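Side-chain contacts in protelomerase (Agrobacterium tumefaciens, PDB 4F43), which generates and protects the hairpin ends of a linear chromosome, probably by cutting and rejoining DNA strands: residues A[154-157]-A[158-162]; A[238-241]-A[242-246]; A[247-250]-A[251-255]. The protein carries 1 engineered substitution. All blocks are in the same frame, centred on the assembly; numbering follows the deposited sequence.

Contact 1: A[154-157]-A[158-162]; sequences APYE and VFTQA. Engineered in segment 154-157: Ala154 (natural residue Arg). With nucleotides of chain B.
Tyr156 and Thr160 meet one turn apart on helix 155-161, a short helix of the catalytic domain whose amino end receives a DNA phosphate. The Tyr156 ring carries Thr160 OG1 above the centre of one face, the oxygen standing 3.4 Å above the ring plane, and the two side chains cross at about a right angle. The same hydroxyl leans on the backbone: Thr160 OG1 donates to Tyr156 O, although the modelled separation is too short for its length to be trusted. Gln161 comes obliquely, its amide turned 68° from the ring, with NE2 3.3 Å from Tyr156 CE2.

Against the DNA, the Tyr156 backbone N donates to OP1 of DT23 of chain B at 2.7 Å. The ring of Pro155 packs beside this oxygen, with Pro155 CD 3.3 Å from OP1 of DT23, and the N-terminal end of the helix would be expected to stabilise the phosphate's negative charge.

Further out, Ala154, an engineered replacement of arginine, sits at the N-cap. Ala154 N donates to Glu157 OE1 at 2.9 Å, approaching from above the carboxylate plane, while Glu157 OE2 is held by Ala184 N. Val158 N closes the first turn onto Ala154 O at 2.7 Å. Phe159, with CG anti to the carbonyl carbon (chi1 -71°), lays its ring edge against Pro155 O and meets Trp225 edge-to-face. Where the helix widens into a pi-type turn, one water joins Gln161 OE1, to which it donates, with Tyr156 OH, 3.2 Å from the water oxygen.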
loop_
_atom_site.group_PDB
_atom_site.type_symbol
_atom_site.label_atom_id
_atom_site.label_comp_id
_atom_site.label_asym_id
_atom_site.label_seq_id
_atom_site.Cartn_x
_atom_site.Cartn_y
_atom_site.Cartn_z
ATOM N N ALA A 154 4.730 -5.211 1.290
ATOM C CA ALA A 154 4.020 -4.520 0.220
ATOM C C ALA A 154 4.972 -4.178 -0.923
ATOM O O ALA A 154 6.172 -4.019 -0.703
ATOM C CB ALA A 154 3.358 -3.258 0.764
ATOM N N PRO A 155 4.437 -4.077 -2.154
ATOM C CA PRO A 155 5.219 -3.726 -3.345
ATOM C C PRO A 155 6.086 -2.480 -3.160
ATOM O O PRO A 155 7.234 -2.474 -3.597
ATOM C CB PRO A 155 4.138 -3.465 -4.395
ATOM C CG PRO A 155 3.037 -4.383 -4.004
ATOM C CD PRO A 155 3.043 -4.414 -2.497
ATOM N N TYR A 156 5.547 -1.446 -2.523
ATOM C CA TYR A 156 6.313 -0.230 -2.274
ATOM C C TYR A 156 7.490 -0.527 -1.350
ATOM O O TYR A 156 8.628 -0.143 -1.631
ATOM C CB TYR A 156 5.421 0.858 -1.674
ATOM C CG TYR A 156 6.093 2.203 -1.544
ATOM C CD1 TYR A 156 6.456 2.931 -2.669
ATOM C CD2 TYR A 156 6.358 2.751 -0.295
ATOM C CE1 TYR A 156 7.071 4.163 -2.555
ATOM C CE2 TYR A 156 6.971 3.984 -0.172
ATOM C CZ TYR A 156 7.325 4.685 -1.304
ATOM O OH TYR A 156 7.936 5.912 -1.186
ATOM N N GLU A 157 7.205 -1.226 -0.255
ATOM C CA GLU A 157 8.232 -1.625 0.699
ATOM C C GLU A 157 9.295 -2.485 0.025
ATOM O O GLU A 157 10.487 -2.205 0.129
ATOM C CB GLU A 157 7.606 -2.398 1.861
ATOM C CG GLU A 157 6.584 -1.610 2.663
ATOM C CD GLU A 157 5.827 -2.478 3.650
ATOM O OE1 GLU A 157 5.886 -3.718 3.518
ATOM O OE2 GLU A 157 5.175 -1.920 4.557
ATOM N N VAL A 158 8.847 -3.527 -0.671
ATOM C CA VAL A 158 9.743 -4.469 -1.339
ATOM C C VAL A 158 10.654 -3.797 -2.362
ATOM O O VAL A 158 11.876 -3.920 -2.293
ATOM C CB VAL A 158 8.954 -5.596 -2.049
ATOM C CG1 VAL A 158 9.879 -6.421 -2.935
ATOM C CG2 VAL A 158 8.256 -6.484 -1.035
ATOM N N PHE A 159 10.054 -3.085 -3.309
ATOM C CA PHE A 159 10.808 -2.504 -4.415
ATOM C C PHE A 159 11.614 -1.260 -4.039
ATOM O O PHE A 159 12.653 -0.992 -4.641
ATOM C CB PHE A 159 9.883 -2.175 -5.591
ATOM C CG PHE A 159 9.359 -3.385 -6.314
ATOM C CD1 PHE A 159 10.187 -4.126 -7.140
ATOM C CD2 PHE A 159 8.037 -3.771 -6.181
ATOM C CE1 PHE A 159 9.707 -5.233 -7.810
ATOM C CE2 PHE A 159 7.552 -4.875 -6.848
ATOM C CZ PHE A 159 8.389 -5.609 -7.664
ATOM N N THR A 160 11.146 -0.499 -3.052
ATOM C CA THR A 160 11.744 0.811 -2.802
ATOM C C THR A 160 12.515 0.984 -1.490
ATOM O O THR A 160 13.504 1.715 -1.454
ATOM C CB THR A 160 10.699 1.944 -2.916
ATOM O OG1 THR A 160 9.765 1.851 -1.835
ATOM C CG2 THR A 160 9.952 1.853 -4.238
ATOM N N GLN A 161 12.079 0.334 -0.415
ATOM C CA GLN A 161 12.636 0.662 0.897
ATOM C C GLN A 161 12.668 -0.470 1.927
ATOM O O GLN A 161 12.544 -0.219 3.126
ATOM C CB GLN A 161 11.896 1.868 1.483
ATOM C CG GLN A 161 10.390 1.679 1.574
ATOM C CD GLN A 161 9.674 2.930 2.037
ATOM O OE1 GLN A 161 10.233 4.027 2.005
ATOM N NE2 GLN A 161 8.429 2.773 2.475
ATOM N N ALA A 162 12.848 -1.704 1.471
ATOM C CA ALA A 162 12.957 -2.831 2.392
ATOM C C ALA A 162 14.403 -3.069 2.815
ATOM O O ALA A 162 15.330 -2.879 2.028
ATOM C CB ALA A 162 12.371 -4.091 1.771
ATOM P P DT B 23 2.115 0.073 -2.666
ATOM O OP1 DT B 23 2.890 -1.120 -2.257
ATOM O OP2 DT B 23 2.682 1.018 -3.651
ATOM O "O5'" DT B 23 0.692 -0.410 -3.211
ATOM C "C5'" DT B 23 -0.061 -1.373 -2.481
ATOM C "C4'" DT B 23 -1.415 -1.603 -3.130
ATOM O "O4'" DT B 23 -2.114 -0.336 -3.242
ATOM C "C3'" DT B 23 -1.373 -2.180 -4.544
ATOM O "O3'" DT B 23 -2.389 -3.170 -4.689
ATOM C "C2'" DT B 23 -1.652 -0.971 -5.427
ATOM C "C1'" DT B 23 -2.650 -0.235 -4.545
ATOM N N1 DT B 23 -2.849 1.199 -4.896
ATOM C C2 DT B 23 -4.087 1.596 -5.341
ATOM O O2 DT B 23 -5.027 0.832 -5.463
ATOM N N3 DT B 23 -4.189 2.927 -5.640
ATOM C C4 DT B 23 -3.203 3.887 -5.545
ATOM O O4 DT B 23 -3.412 5.062 -5.844
ATOM C C5 DT B 23 -1.928 3.408 -5.072
ATOM C C7 DT B 23 -0.770 4.351 -4.923
ATOM C C6 DT B 23 -1.814 2.105 -4.776
ATOM P P DT B 22 3.084 5.554 1.885
ATOM O OP1 DT B 22 3.799 5.536 3.180
ATOM O OP2 DT B 22 3.554 6.437 0.795
ATOM O "O5'" DT B 22 3.029 4.057 1.317
ATOM C "C5'" DT B 22 2.681 3.797 -0.042
ATOM C "C4'" DT B 22 1.400 2.988 -0.142
ATOM O "O4'" DT B 22 0.267 3.886 -0.094
ATOM C "C3'" DT B 22 1.211 2.218 -1.443
ATOM O "O3'" DT B 22 1.750 0.903 -1.339
ATOM C "C2'" DT B 22 -0.303 2.163 -1.612
ATOM C "C1'" DT B 22 -0.845 3.218 -0.651
ATOM N N1 DT B 22 -1.751 4.204 -1.314
ATOM C C2 DT B 22 -3.008 3.797 -1.699
ATOM O O2 DT B 22 -3.437 2.670 -1.526
ATOM N N3 DT B 22 -3.766 4.770 -2.295
ATOM C C4 DT B 22 -3.408 6.080 -2.548
ATOM O O4 DT B 22 -4.174 6.871 -3.094
ATOM C C5 DT B 22 -2.078 6.437 -2.121
ATOM C C7 DT B 22 -1.567 7.831 -2.338
ATOM C C6 DT B 22 -1.324 5.497 -1.534
HETATM O O HOH W 1 10.422 6.949 0.576
#

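Contact 2: A[238-241]-A[242-246]. With nucleotides of chain B.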
loop_
_atom_site.group_PDB
_atom_site.type_symbol
_atom_site.label_atom_id
_atom_site.label_comp_id
_atom_site.label_asym_id
_atom_site.label_seq_id
_atom_site.Cartn_x
_atom_site.Cartn_y
_atom_site.Cartn_z
ATOM N N ARG A 238 3.949 0.235 -11.933
ATOM C CA ARG A 238 2.588 -0.243 -11.638
ATOM C C ARG A 238 1.951 -1.162 -12.688
ATOM O O ARG A 238 1.561 -2.287 -12.377
ATOM C CB ARG A 238 1.643 0.926 -11.349
ATOM C CG ARG A 238 0.283 0.496 -10.821
ATOM C CD ARG A 238 0.412 -0.111 -9.435
ATOM N NE ARG A 238 0.794 0.888 -8.441
ATOM C CZ ARG A 238 1.228 0.603 -7.218
ATOM N NH1 ARG A 238 1.348 -0.661 -6.831
ATOM N NH2 ARG A 238 1.550 1.580 -6.383
ATOM N N LEU A 239 1.848 -0.679 -13.922
ATOM C CA LEU A 239 1.187 -1.435 -14.985
ATOM C C LEU A 239 1.950 -2.701 -15.375
ATOM O O LEU A 239 1.345 -3.738 -15.650
ATOM C CB LEU A 239 0.949 -0.557 -16.218
ATOM C CG LEU A 239 -0.191 0.466 -16.156
ATOM C CD1 LEU A 239 -1.458 -0.169 -15.598
ATOM C CD2 LEU A 239 0.197 1.704 -15.358
ATOM N N LEU A 240 3.276 -2.609 -15.398
ATOM C CA LEU A 240 4.121 -3.750 -15.739
ATOM C C LEU A 240 3.977 -4.858 -14.700
ATOM O O LEU A 240 3.804 -6.031 -15.040
ATOM C CB LEU A 240 5.583 -3.315 -15.849
ATOM C CG LEU A 240 6.585 -4.376 -16.304
ATOM C CD1 LEU A 240 6.244 -4.868 -17.700
ATOM C CD2 LEU A 240 8.004 -3.828 -16.258
ATOM N N LEU A 241 4.052 -4.468 -13.430
ATOM C CA LEU A 241 3.869 -5.387 -12.314
ATOM C C LEU A 241 2.482 -6.015 -12.389
ATOM O O LEU A 241 2.316 -7.227 -12.207
ATOM C CB LEU A 241 4.033 -4.634 -10.990
ATOM C CG LEU A 241 4.022 -5.425 -9.679
ATOM C CD1 LEU A 241 5.314 -6.206 -9.508
ATOM C CD2 LEU A 241 3.800 -4.493 -8.500
ATOM N N ARG A 242 1.492 -5.174 -12.673
ATOM C CA ARG A 242 0.105 -5.607 -12.781
ATOM C C ARG A 242 -0.086 -6.673 -13.851
ATOM O O ARG A 242 -0.727 -7.691 -13.606
ATOM C CB ARG A 242 -0.808 -4.411 -13.063
ATOM C CG ARG A 242 -2.236 -4.786 -13.415
ATOM C CD ARG A 242 -3.128 -3.557 -13.429
ATOM N NE ARG A 242 -4.450 -3.841 -13.978
ATOM C CZ ARG A 242 -4.812 -3.569 -15.228
ATOM N NH1 ARG A 242 -3.950 -3.002 -16.059
ATOM N NH2 ARG A 242 -6.036 -3.859 -15.644
ATOM N N ASP A 243 0.473 -6.443 -15.035
ATOM C CA ASP A 243 0.324 -7.394 -16.136
ATOM C C ASP A 243 1.174 -8.651 -15.963
ATOM O O ASP A 243 0.806 -9.728 -16.439
ATOM C CB ASP A 243 0.611 -6.726 -17.481
ATOM C CG ASP A 243 -0.644 -6.194 -18.141
ATOM O OD1 ASP A 243 -1.028 -5.041 -17.852
ATOM O OD2 ASP A 243 -1.251 -6.931 -18.946
ATOM N N THR A 244 2.311 -8.515 -15.289
ATOM C CA THR A 244 3.146 -9.674 -14.997
ATOM C C THR A 244 2.438 -10.588 -13.998
ATOM O O THR A 244 2.461 -11.812 -14.140
ATOM C CB THR A 244 4.531 -9.269 -14.473
ATOM O OG1 THR A 244 5.151 -8.368 -15.400
ATOM C CG2 THR A 244 5.409 -10.498 -14.302
ATOM N N VAL A 245 1.797 -9.985 -12.999
ATOM C CA VAL A 245 0.971 -10.741 -12.060
ATOM C C VAL A 245 -0.235 -11.341 -12.785
ATOM O O VAL A 245 -0.648 -12.468 -12.503
ATOM C CB VAL A 245 0.516 -9.868 -10.868
ATOM C CG1 VAL A 245 -0.603 -10.545 -10.092
ATOM C CG2 VAL A 245 1.691 -9.572 -9.951
ATOM N N PHE A 246 -0.780 -10.578 -13.730
ATOM C CA PHE A 246 -1.881 -11.034 -14.574
ATOM C C PHE A 246 -1.513 -12.335 -15.274
ATOM O O PHE A 246 -2.272 -13.303 -15.249
ATOM C CB PHE A 246 -2.204 -9.978 -15.634
ATOM C CG PHE A 246 -3.504 -9.256 -15.412
ATOM C CD1 PHE A 246 -4.669 -9.704 -16.009
ATOM C CD2 PHE A 246 -3.557 -8.118 -14.627
ATOM C CE1 PHE A 246 -5.864 -9.038 -15.817
ATOM C CE2 PHE A 246 -4.749 -7.448 -14.430
ATOM C CZ PHE A 246 -5.903 -7.909 -15.026
ATOM P P DT B 23 2.115 0.073 -2.666
ATOM O OP1 DT B 23 2.890 -1.120 -2.257
ATOM O OP2 DT B 23 2.682 1.018 -3.651
ATOM O "O5'" DT B 23 0.692 -0.410 -3.211
ATOM C "C5'" DT B 23 -0.061 -1.373 -2.481
ATOM C "C4'" DT B 23 -1.415 -1.603 -3.130
ATOM O "O4'" DT B 23 -2.114 -0.336 -3.242
ATOM C "C3'" DT B 23 -1.373 -2.180 -4.544
ATOM O "O3'" DT B 23 -2.389 -3.170 -4.689
ATOM C "C2'" DT B 23 -1.652 -0.971 -5.427
ATOM C "C1'" DT B 23 -2.650 -0.235 -4.545
ATOM N N1 DT B 23 -2.849 1.199 -4.896
ATOM C C2 DT B 23 -4.087 1.596 -5.341
ATOM O O2 DT B 23 -5.027 0.832 -5.463
ATOM N N3 DT B 23 -4.189 2.927 -5.640
ATOM C C4 DT B 23 -3.203 3.887 -5.545
ATOM O O4 DT B 23 -3.412 5.062 -5.844
ATOM C C5 DT B 23 -1.928 3.408 -5.072
ATOM C C7 DT B 23 -0.770 4.351 -4.923
ATOM C C6 DT B 23 -1.814 2.105 -4.776
ATOM P P DT B 25 -7.308 -4.003 -10.859
ATOM O OP1 DT B 25 -8.310 -5.071 -10.649
ATOM O OP2 DT B 25 -5.973 -4.342 -11.401
ATOM O "O5'" DT B 25 -7.959 -2.887 -11.803
ATOM C "C5'" DT B 25 -9.229 -2.342 -11.456
ATOM C "C4'" DT B 25 -9.606 -1.156 -12.330
ATOM O "O4'" DT B 25 -8.635 -0.089 -12.176
ATOM C "C3'" DT B 25 -9.688 -1.438 -13.832
ATOM O "O3'" DT B 25 -10.947 -0.988 -14.332
ATOM C "C2'" DT B 25 -8.528 -0.636 -14.418
ATOM C "C1'" DT B 25 -8.475 0.523 -13.436
ATOM N N1 DT B 25 -7.198 1.291 -13.440
ATOM C C2 DT B 25 -7.195 2.583 -13.918
ATOM O O2 DT B 25 -8.189 3.140 -14.347
ATOM N N3 DT B 25 -5.972 3.201 -13.874
ATOM C C4 DT B 25 -4.782 2.673 -13.412
ATOM O O4 DT B 25 -3.739 3.320 -13.418
ATOM C C5 DT B 25 -4.859 1.317 -12.926
ATOM C C7 DT B 25 -3.633 0.634 -12.397
ATOM C C6 DT B 25 -6.048 0.700 -12.962
#
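Leu239 and Arg242 run side by side on helix 230-248 and point the same way, Leu239 CD1 lying 3.8 Å from Arg242 NH1. This apolar flank accompanies an arginine on its way to the DNA, and Leu239 CD1 also lies 4.0 Å from C7, the thymine methyl of DT25 of chain B.

The phosphate bonds come from two arginines of different shape. Arg242 is extended from CG to NE, and Arg242 NE donates to OP2 of DT25 at 3.0 Å, the oxygen lying near the plane at the guanidinium edge. Arg238 is bent at both middle torsions (chi2 and chi3 68°), which turns its guanidinium toward DT23 of chain B. There Arg238 NH2 gives a nearly straight 3.0 Å bond to DT23 OP2, in the guanidinium plane, while C2' of the same nucleotide's sugar rests over one face.

Backbone bonds tie each turn to the next, and Thr244 adds one from its side chain. Leu240 O accepts Thr244 N at 2.9 Å and Thr244 OG1 at 2.7 Å, from opposite faces of the carbonyl plane.

Packing secures the other flank, where Leu241 and Thr244 touch Leu141 of helix 140-151. The chemistry implies recognition of the backbone's charge: each arginine donates to a different phosphate and would be expected to offset part of its charge, while the sugar of DT23 lies over the Arg238 guanidinium and Leu239 meets the methyl of DT25.

Contact 3: A[247-250]-A[251-255]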
loop_
_atom_site.group_PDB
_atom_site.type_symbol
_atom_site.label_atom_id
_atom_site.label_comp_id
_atom_site.label_asym_id
_atom_site.label_seq_id
_atom_site.Cartn_x
_atom_site.Cartn_y
_atom_site.Cartn_z
ATOM N N ASN A 247 -0.335 -12.350 -15.891
ATOM C CA ASN A 247 0.101 -13.488 -16.693
ATOM C C ASN A 247 0.624 -14.673 -15.885
ATOM O O ASN A 247 0.441 -15.825 -16.281
ATOM C CB ASN A 247 1.157 -13.046 -17.709
ATOM C CG ASN A 247 0.622 -12.031 -18.699
ATOM O OD1 ASN A 247 -0.557 -12.053 -19.053
ATOM N ND2 ASN A 247 1.490 -11.132 -19.149
ATOM N N LEU A 248 1.276 -14.391 -14.760
ATOM C CA LEU A 248 1.870 -15.441 -13.935
ATOM C C LEU A 248 0.847 -16.445 -13.410
ATOM O O LEU A 248 0.728 -17.555 -13.930
ATOM C CB LEU A 248 2.651 -14.835 -12.765
ATOM C CG LEU A 248 4.113 -14.478 -13.033
ATOM C CD1 LEU A 248 4.768 -13.940 -11.772
ATOM C CD2 LEU A 248 4.865 -15.690 -13.555
ATOM N N PHE A 249 0.109 -16.047 -12.380
ATOM C CA PHE A 249 -0.857 -16.931 -11.741
ATOM C C PHE A 249 -2.185 -16.927 -12.494
ATOM O O PHE A 249 -3.244 -16.728 -11.900
ATOM C CB PHE A 249 -1.077 -16.508 -10.288
ATOM C CG PHE A 249 0.160 -15.978 -9.619
ATOM C CD1 PHE A 249 1.090 -16.842 -9.067
ATOM C CD2 PHE A 249 0.393 -14.613 -9.543
ATOM C CE1 PHE A 249 2.229 -16.354 -8.451
ATOM C CE2 PHE A 249 1.529 -14.120 -8.930
ATOM C CZ PHE A 249 2.447 -14.991 -8.383
ATOM N N GLU A 250 -2.116 -17.155 -13.801
ATOM C CA GLU A 250 -3.287 -17.086 -14.670
ATOM C C GLU A 250 -4.341 -18.148 -14.358
ATOM O O GLU A 250 -5.503 -17.825 -14.111
ATOM C CB GLU A 250 -2.862 -17.198 -16.136
ATOM C CG GLU A 250 -4.021 -17.370 -17.102
ATOM C CD GLU A 250 -4.210 -16.170 -18.006
ATOM O OE1 GLU A 250 -3.207 -15.492 -18.313
ATOM O OE2 GLU A 250 -5.363 -15.903 -18.405
ATOM N N ASP A 251 -3.930 -19.413 -14.372
ATOM C CA ASP A 251 -4.870 -20.520 -14.229
ATOM C C ASP A 251 -4.770 -21.244 -12.888
ATOM O O ASP A 251 -5.332 -22.326 -12.723
ATOM C CB ASP A 251 -4.697 -21.519 -15.377
ATOM C CG ASP A 251 -5.222 -20.988 -16.697
ATOM O OD1 ASP A 251 -6.358 -20.468 -16.720
ATOM O OD2 ASP A 251 -4.496 -21.081 -17.709
ATOM N N VAL A 252 -4.064 -20.649 -11.932
ATOM C CA VAL A 252 -3.920 -21.258 -10.613
ATOM C C VAL A 252 -4.568 -20.410 -9.523
ATOM O O VAL A 252 -4.707 -20.848 -8.381
ATOM C CB VAL A 252 -2.442 -21.507 -10.256
ATOM C CG1 VAL A 252 -1.794 -22.411 -11.292
ATOM C CG2 VAL A 252 -1.693 -20.190 -10.144
ATOM N N TRP A 253 -4.962 -19.194 -9.883
ATOM C CA TRP A 253 -5.610 -18.287 -8.947
ATOM C C TRP A 253 -7.104 -18.588 -8.900
ATOM O O TRP A 253 -7.693 -18.941 -9.923
ATOM C CB TRP A 253 -5.371 -16.836 -9.374
ATOM C CG TRP A 253 -5.546 -15.833 -8.272
ATOM C CD1 TRP A 253 -6.702 -15.204 -7.908
ATOM C CD2 TRP A 253 -4.528 -15.339 -7.393
ATOM N NE1 TRP A 253 -6.468 -14.353 -6.856
ATOM C CE2 TRP A 253 -5.140 -14.417 -6.521
ATOM C CE3 TRP A 253 -3.159 -15.587 -7.258
ATOM C CZ2 TRP A 253 -4.432 -13.743 -5.529
ATOM C CZ3 TRP A 253 -2.457 -14.917 -6.273
ATOM C CH2 TRP A 253 -3.095 -14.006 -5.422
ATOM N N PRO A 254 -7.716 -18.469 -7.707
ATOM C CA PRO A 254 -9.154 -18.667 -7.500
ATOM C C PRO A 254 -10.012 -17.974 -8.557
ATOM O O PRO A 254 -9.762 -16.819 -8.902
ATOM C CB PRO A 254 -9.387 -18.030 -6.132
ATOM C CG PRO A 254 -8.120 -18.301 -5.401
ATOM C CD PRO A 254 -7.013 -18.241 -6.430
ATOM N N LYS A 255 -11.014 -18.689 -9.058
ATOM C CA LYS A 255 -11.862 -18.204 -10.143
ATOM C C LYS A 255 -12.734 -17.019 -9.739
ATOM O O LYS A 255 -13.289 -16.330 -10.594
ATOM C CB LYS A 255 -12.746 -19.341 -10.661
ATOM C CG LYS A 255 -13.595 -19.989 -9.580
ATOM C CD LYS A 255 -14.346 -21.201 -10.106
ATOM C CE LYS A 255 -15.140 -21.885 -9.000
ATOM N NZ LYS A 255 -15.840 -23.106 -9.490
#
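Phe249 meets Val252 and Trp253 where the chain leaves helix 230-248, and its side chain can be followed outward from the backbone. Phe249 CB is the atom on which both partners converge, with Val252 CG2 at 3.7 Å and Trp253 CE3 at 3.8 Å. The indole is still near at the next atom, where Phe249 CG is 4.1 Å from Trp253 CE3. CG lies beside the backbone N (chi1 -35°), and from there the ring carries on away from the turn. The valine methyl sits at the ring's edge, near its plane, while Leu248 CB lies over one face of the Phe249 ring, 3.9 Å above it and offset toward the rim. Farther out, the phenylalanine packs on Val127 and Ile130 of helix 124-134.

Phe249 and Trp253 are neither stacked nor edge-to-face: the phenyl and the six-membered ring of the indole have centroids 5.8 Å apart and planes at 51°. Trp253 CB also touches the backbone, 3.3 Å from Phe249 O. The indole is positioned from beyond the contact, by a hydrogen bond from NE1 to Glu257 OE2 and by an edge-to-face pairing with Phe121.

On the exposed flank, Glu250 and Asp251 lie side by side and point the same way. Their carboxylates are 5.0 Å apart between Glu250 OE2 and Asp251 OD1, so each probably raises the pKa of the other slightly.

A weak 2.9 Å bond from Glu250 N to Leu248 O closes the tight bend around Phe249. The arrangement is an inverse gamma turn at the end of a helix, its central phenylalanine turned in to pack against a neighbouring helix.

Overall arrangement
All three contacts are local and follow one another in series, so none nests within or crosses another. From the N terminus, contact 1 comes first, on helix 155-161. Strands 165-169 to 198-201 and two helices intervene before helix 230-248, which carries contact 2 in its middle and later turns and leads straight into contact 3 as the chain turns into the loop before helix 263-276. The long excursion brings contacts 1 and 2 together: Phe159 CZ packs 3.6 Å from Leu241 CD1. Both grip DT23 of chain B, from different helices. Contact 3, about 8 Å from the DNA at its nearest atom, joins the helix end to helix 124-134.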